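Local coordinates for protein telomerase reverse transcriptase (Candida tropicalis MYA-3404, PDB 6ZD1) that probably extends chromosome ends as a reverse transcriptase, adding simple telomeric DNA repeats copied from a template within the telomerase RNA, at residues 375-389 / 653-667. Sequence-based numbering, arbitrary orientation.
Sequences GTLDEFLKLKRVRTL and IETTIEKFARVNGSM
Leu-377 settles on the last turn of helix 642-664, its two methyls parted between neighbours. CD1 meets Ala-661 CB at 3.7 Å, while CD2 lies over Arg-662 CA at 3.5 Å, the leucine running alongside the arginine in the same direction. CG anti to the backbone N (chi1 175°) carries this fork onto the helix. The selenomethionine Met-667, bent at chi2, brings CE to Leu-377 CA (3.7 Å) and against CD1, the methyl that meets Ala-661, and obliquely to Phe-380 CE1 (3.9 Å). Next to these side chains the backbones form a single beta bridge between Thr-376 and Ser-666: Met-667 N bonds to Gly-375 O (2.8 Å), and Leu-377 N reaches Gly-665 O from above the carbonyl plane. Gly-665, with positive phi, turns the chain off the helix into this bridge. At the far end Leu-389 and Glu-654 run antiparallel alongside one another, the glutamate bent at chi2. Leu-389 CD1 packs on Ile-653 CG2 (3.6 Å) and Ile-657, and Leu-389 N-H meets Glu-654 OE2 (N to OE2 3.1 Å) from above the carboxylate plane in a bent bond (139°). Two straight backbone bonds, independent of side chains, thus join one end of the loop, whereas the other relies on a single carboxylate oxygen, with apolar packing beside both.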
loop_
_atom_site.group_PDB
_atom_site.type_symbol
_atom_site.label_atom_id
_atom_site.label_comp_id
_atom_site.label_asym_id
_atom_site.label_seq_id
_atom_site.Cartn_x
_atom_site.Cartn_y
_atom_site.Cartn_z
ATOM N N GLY A 375 5.345 -4.910 18.189
ATOM C CA GLY A 375 5.887 -3.577 18.312
ATOM C C GLY A 375 5.291 -2.627 17.294
ATOM O O GLY A 375 4.530 -3.016 16.409
ATOM N N THR A 376 5.667 -1.363 17.429
ATOM C CA THR A 376 5.293 -0.309 16.505
ATOM C C THR A 376 6.516 0.014 15.656
ATOM O O THR A 376 7.650 -0.277 16.045
ATOM C CB THR A 376 4.808 0.932 17.271
ATOM O OG1 THR A 376 3.781 0.558 18.201
ATOM C CG2 THR A 376 4.280 2.000 16.318
ATOM N N LEU A 377 6.283 0.553 14.454
ATOM C CA LEU A 377 7.402 1.005 13.628
ATOM C C LEU A 377 8.262 1.978 14.406
ATOM O O LEU A 377 9.482 1.802 14.515
ATOM C CB LEU A 377 6.920 1.656 12.331
ATOM C CG LEU A 377 8.097 2.240 11.533
ATOM C CD1 LEU A 377 9.059 1.132 11.137
ATOM C CD2 LEU A 377 7.641 3.015 10.328
ATOM N N ASP A 378 7.606 3.006 14.959
ATOM C CA ASP A 378 8.272 4.104 15.714
ATOM C C ASP A 378 8.847 3.606 17.048
ATOM O O ASP A 378 8.957 4.430 17.977
ATOM C CB ASP A 378 7.322 5.288 15.921
ATOM C CG ASP A 378 6.270 5.414 14.832
ATOM O OD1 ASP A 378 6.511 4.895 13.725
ATOM O OD2 ASP A 378 5.221 6.030 15.102
ATOM N N GLU A 379 9.197 2.321 17.140
ATOM C CA GLU A 379 9.802 1.776 18.387
ATOM C C GLU A 379 11.325 1.887 18.256
ATOM O O GLU A 379 11.936 2.678 19.002
ATOM C CB GLU A 379 9.369 0.325 18.602
ATOM C CG GLU A 379 9.310 -0.078 20.065
ATOM C CD GLU A 379 7.910 -0.329 20.596
ATOM O OE1 GLU A 379 7.789 -0.967 21.661
ATOM O OE2 GLU A 379 6.944 0.114 19.944
ATOM N N PHE A 380 11.892 1.110 17.330
ATOM C CA PHE A 380 13.318 1.101 17.010
ATOM C C PHE A 380 13.796 2.497 16.671
ATOM O O PHE A 380 14.685 3.048 17.327
ATOM C CB PHE A 380 13.582 0.110 15.869
ATOM C CG PHE A 380 13.043 -1.252 16.168
ATOM C CD1 PHE A 380 11.694 -1.525 15.981
ATOM C CD2 PHE A 380 13.855 -2.238 16.695
ATOM C CE1 PHE A 380 11.175 -2.761 16.290
ATOM C CE2 PHE A 380 13.341 -3.487 17.005
ATOM C CZ PHE A 380 11.994 -3.746 16.800
ATOM N N LEU A 381 13.207 3.091 15.645
ATOM C CA LEU A 381 13.297 4.532 15.503
ATOM C C LEU A 381 12.612 5.189 16.698
ATOM O O LEU A 381 11.492 4.823 17.067
ATOM C CB LEU A 381 12.692 4.989 14.173
ATOM C CG LEU A 381 11.215 4.740 13.868
ATOM C CD1 LEU A 381 10.442 6.033 14.048
ATOM C CD2 LEU A 381 11.059 4.197 12.458
ATOM N N LYS A 382 13.311 6.139 17.315
ATOM C CA LYS A 382 13.054 6.787 18.607
ATOM C C LYS A 382 13.454 5.950 19.822
ATOM O O LYS A 382 13.281 6.440 20.925
ATOM C CB LYS A 382 11.581 7.184 18.809
ATOM C CG LYS A 382 10.913 7.951 17.684
ATOM C CD LYS A 382 9.405 7.769 17.808
ATOM C CE LYS A 382 8.619 9.048 17.571
ATOM N NZ LYS A 382 7.152 8.798 17.698
ATOM N N LEU A 383 13.950 4.716 19.680
ATOM C CA LEU A 383 14.659 4.097 20.803
ATOM C C LEU A 383 15.956 3.394 20.415
ATOM O O LEU A 383 16.730 3.052 21.314
ATOM C CB LEU A 383 13.757 3.099 21.558
ATOM C CG LEU A 383 12.345 3.465 22.064
ATOM C CD1 LEU A 383 11.621 2.216 22.548
ATOM C CD2 LEU A 383 12.331 4.523 23.159
ATOM N N LYS A 384 16.231 3.186 19.127
ATOM C CA LYS A 384 17.327 2.344 18.637
ATOM C C LYS A 384 17.712 2.832 17.241
ATOM O O LYS A 384 17.368 3.949 16.840
ATOM C CB LYS A 384 16.930 0.861 18.634
ATOM C CG LYS A 384 16.817 0.206 20.009
ATOM C CD LYS A 384 16.299 -1.222 19.904
ATOM C CE LYS A 384 16.136 -1.857 21.277
ATOM N NZ LYS A 384 15.641 -3.259 21.187
ATOM N N ARG A 385 18.471 2.012 16.512
ATOM C CA ARG A 385 18.961 2.374 15.189
ATOM C C ARG A 385 18.425 1.447 14.092
ATOM O O ARG A 385 17.903 0.356 14.344
ATOM C CB ARG A 385 20.498 2.429 15.171
ATOM C CG ARG A 385 21.043 3.644 15.924
ATOM C CD ARG A 385 22.552 3.806 15.792
ATOM N NE ARG A 385 23.031 4.996 16.495
ATOM C CZ ARG A 385 24.310 5.347 16.590
ATOM N NH1 ARG A 385 25.246 4.598 16.025
ATOM N NH2 ARG A 385 24.654 6.444 17.251
ATOM N N VAL A 386 18.562 1.948 12.861
ATOM C CA VAL A 386 18.016 1.519 11.567
ATOM C C VAL A 386 18.627 0.222 11.032
ATOM O O VAL A 386 19.601 -0.287 11.597
ATOM C CB VAL A 386 18.154 2.660 10.537
ATOM C CG1 VAL A 386 19.538 2.644 9.882
ATOM C CG2 VAL A 386 17.035 2.604 9.505
ATOM N N ARG A 387 18.038 -0.334 9.954
ATOM C CA ARG A 387 18.352 -1.670 9.418
ATOM C C ARG A 387 18.002 -2.797 10.387
ATOM O O ARG A 387 18.859 -3.518 10.907
ATOM C CB ARG A 387 19.818 -1.767 8.992
ATOM C CG ARG A 387 20.223 -0.780 7.911
ATOM C CD ARG A 387 21.690 -0.950 7.585
ATOM N NE ARG A 387 22.167 0.006 6.592
ATOM C CZ ARG A 387 23.425 0.070 6.166
ATOM N NH1 ARG A 387 24.332 -0.767 6.650
ATOM N NH2 ARG A 387 23.783 0.968 5.259
ATOM N N THR A 388 16.691 -2.899 10.644
ATOM C CA THR A 388 16.064 -3.856 11.540
ATOM C C THR A 388 15.900 -5.277 10.939
ATOM O O THR A 388 15.136 -6.080 11.488
ATOM C CB THR A 388 14.694 -3.332 11.959
ATOM O OG1 THR A 388 13.735 -3.660 10.946
ATOM C CG2 THR A 388 14.727 -1.829 12.149
ATOM N N LEU A 389 16.560 -5.617 9.833
ATOM C CA LEU A 389 16.601 -6.992 9.337
ATOM C C LEU A 389 18.031 -7.505 9.438
ATOM O O LEU A 389 18.937 -6.958 8.801
ATOM C CB LEU A 389 16.102 -7.087 7.893
ATOM C CG LEU A 389 14.587 -7.198 7.720
ATOM C CD1 LEU A 389 14.223 -7.215 6.247
ATOM C CD2 LEU A 389 14.047 -8.440 8.417
ATOM N N ILE A 653 14.453 -7.196 0.249
ATOM C CA ILE A 653 13.700 -7.662 1.412
ATOM C C ILE A 653 13.541 -6.545 2.441
ATOM O O ILE A 653 12.461 -6.364 3.018
ATOM C CB ILE A 653 14.381 -8.902 2.017
ATOM C CG1 ILE A 653 14.330 -10.064 1.027
ATOM C CG2 ILE A 653 13.719 -9.297 3.325
ATOM C CD1 ILE A 653 14.972 -11.328 1.541
ATOM N N GLU A 654 14.614 -5.789 2.692
ATOM C CA GLU A 654 14.556 -4.700 3.664
ATOM C C GLU A 654 13.541 -3.638 3.258
ATOM O O GLU A 654 12.801 -3.123 4.105
ATOM C CB GLU A 654 15.940 -4.070 3.829
ATOM C CG GLU A 654 16.661 -4.437 5.117
ATOM C CD GLU A 654 16.244 -3.571 6.292
ATOM O OE1 GLU A 654 15.334 -2.730 6.123
ATOM O OE2 GLU A 654 16.830 -3.727 7.384
ATOM N N THR A 655 13.512 -3.271 1.976
ATOM C CA THR A 655 12.573 -2.242 1.538
ATOM C C THR A 655 11.132 -2.695 1.733
ATOM O O THR A 655 10.282 -1.914 2.179
ATOM C CB THR A 655 12.827 -1.874 0.077
ATOM O OG1 THR A 655 14.212 -1.552 -0.104
ATOM C CG2 THR A 655 11.985 -0.671 -0.310
ATOM N N THR A 656 10.841 -3.960 1.424
ATOM C CA THR A 656 9.481 -4.463 1.577
ATOM C C THR A 656 9.059 -4.447 3.039
ATOM O O THR A 656 7.984 -3.941 3.381
ATOM C CB THR A 656 9.385 -5.879 1.005
ATOM O OG1 THR A 656 9.784 -5.873 -0.372
ATOM C CG2 THR A 656 7.961 -6.415 1.121
ATOM N N ILE A 657 9.915 -4.958 3.927
ATOM C CA ILE A 657 9.564 -5.003 5.341
ATOM C C ILE A 657 9.427 -3.594 5.898
ATOM O O ILE A 657 8.493 -3.299 6.653
ATOM C CB ILE A 657 10.597 -5.831 6.125
ATOM C CG1 ILE A 657 10.603 -7.281 5.634
ATOM C CG2 ILE A 657 10.279 -5.804 7.608
ATOM C CD1 ILE A 657 9.277 -7.987 5.820
ATOM N N GLU A 658 10.334 -2.694 5.505
ATOM C CA GLU A 658 10.292 -1.323 6.003
ATOM C C GLU A 658 9.027 -0.610 5.543
ATOM O O GLU A 658 8.336 0.030 6.348
ATOM C CB GLU A 658 11.538 -0.568 5.531
ATOM C CG GLU A 658 12.028 0.548 6.445
ATOM C CD GLU A 658 11.391 1.893 6.141
ATOM O OE1 GLU A 658 11.654 2.861 6.888
ATOM O OE2 GLU A 658 10.631 1.984 5.154
ATOM N N LYS A 659 8.683 -0.734 4.260
ATOM C CA LYS A 659 7.489 -0.055 3.770
ATOM C C LYS A 659 6.219 -0.673 4.343
ATOM O O LYS A 659 5.239 0.042 4.575
ATOM C CB LYS A 659 7.460 -0.073 2.240
ATOM C CG LYS A 659 6.457 0.895 1.634
ATOM C CD LYS A 659 6.710 1.117 0.152
ATOM C CE LYS A 659 5.720 2.120 -0.418
ATOM N NZ LYS A 659 6.023 2.480 -1.831
ATOM N N PHE A 660 6.224 -1.983 4.610
ATOM C CA PHE A 660 5.063 -2.612 5.237
ATOM C C PHE A 660 4.858 -2.098 6.657
ATOM O O PHE A 660 3.721 -1.848 7.075
ATOM C CB PHE A 660 5.217 -4.134 5.249
ATOM C CG PHE A 660 4.129 -4.845 6.007
ATOM C CD1 PHE A 660 4.301 -5.190 7.341
ATOM C CD2 PHE A 660 2.931 -5.162 5.389
ATOM C CE1 PHE A 660 3.293 -5.842 8.040
ATOM C CE2 PHE A 660 1.921 -5.816 6.082
ATOM C CZ PHE A 660 2.103 -6.155 7.409
ATOM N N ALA A 661 5.942 -1.962 7.424
ATOM C CA ALA A 661 5.830 -1.404 8.767
ATOM C C ALA A 661 5.473 0.076 8.718
ATOM O O ALA A 661 4.721 0.569 9.568
ATOM C CB ALA A 661 7.130 -1.624 9.536
ATOM N N ARG A 662 6.004 0.802 7.731
ATOM C CA ARG A 662 5.668 2.214 7.575
ATOM C C ARG A 662 4.173 2.397 7.336
ATOM O O ARG A 662 3.524 3.223 7.990
ATOM C CB ARG A 662 6.473 2.812 6.418
ATOM C CG ARG A 662 7.365 3.995 6.778
ATOM C CD ARG A 662 8.303 4.312 5.619
ATOM N NE ARG A 662 7.569 4.512 4.371
ATOM C CZ ARG A 662 8.065 4.273 3.159
ATOM N NH1 ARG A 662 9.302 3.810 3.018
ATOM N NH2 ARG A 662 7.318 4.488 2.084
ATOM N N VAL A 663 3.610 1.626 6.403
ATOM C CA VAL A 663 2.212 1.812 6.029
ATOM C C VAL A 663 1.291 1.481 7.198
ATOM O O VAL A 663 0.454 2.299 7.598
ATOM C CB VAL A 663 1.879 0.972 4.783
ATOM C CG1 VAL A 663 0.377 0.928 4.557
ATOM C CG2 VAL A 663 2.579 1.554 3.567
ATOM N N ASN A 664 1.434 0.289 7.769
ATOM C CA ASN A 664 0.521 -0.148 8.817
ATOM C C ASN A 664 0.917 0.326 10.207
ATOM O O ASN A 664 0.101 0.229 11.130
ATOM C CB ASN A 664 0.418 -1.671 8.806
ATOM C CG ASN A 664 0.153 -2.209 7.426
ATOM O OD1 ASN A 664 -0.924 -2.009 6.870
ATOM N ND2 ASN A 664 1.142 -2.879 6.854
ATOM N N GLY A 665 2.128 0.846 10.383
ATOM C CA GLY A 665 2.561 1.336 11.671
ATOM C C GLY A 665 2.803 0.281 12.726
ATOM O O GLY A 665 3.384 0.603 13.766
ATOM N N SER A 666 2.395 -0.965 12.501
ATOM C CA SER A 666 2.526 -2.027 13.488
ATOM C C SER A 666 3.320 -3.187 12.906
ATOM O O SER A 666 3.214 -3.487 11.712
ATOM C CB SER A 666 1.155 -2.522 13.960
ATOM O OG SER A 666 1.287 -3.617 14.854
HETATM N N MSE A 667 4.109 -3.834 13.760
HETATM C CA MSE A 667 4.966 -4.949 13.356
HETATM C C MSE A 667 4.206 -6.256 13.184
HETATM O O MSE A 667 4.807 -7.301 12.935
HETATM C CB MSE A 667 6.086 -5.154 14.378
HETATM C CG MSE A 667 7.097 -4.034 14.399
HETATM SE SE MSE A 667 7.725 -3.652 12.602
HETATM C CE MSE A 667 9.007 -2.247 13.029
#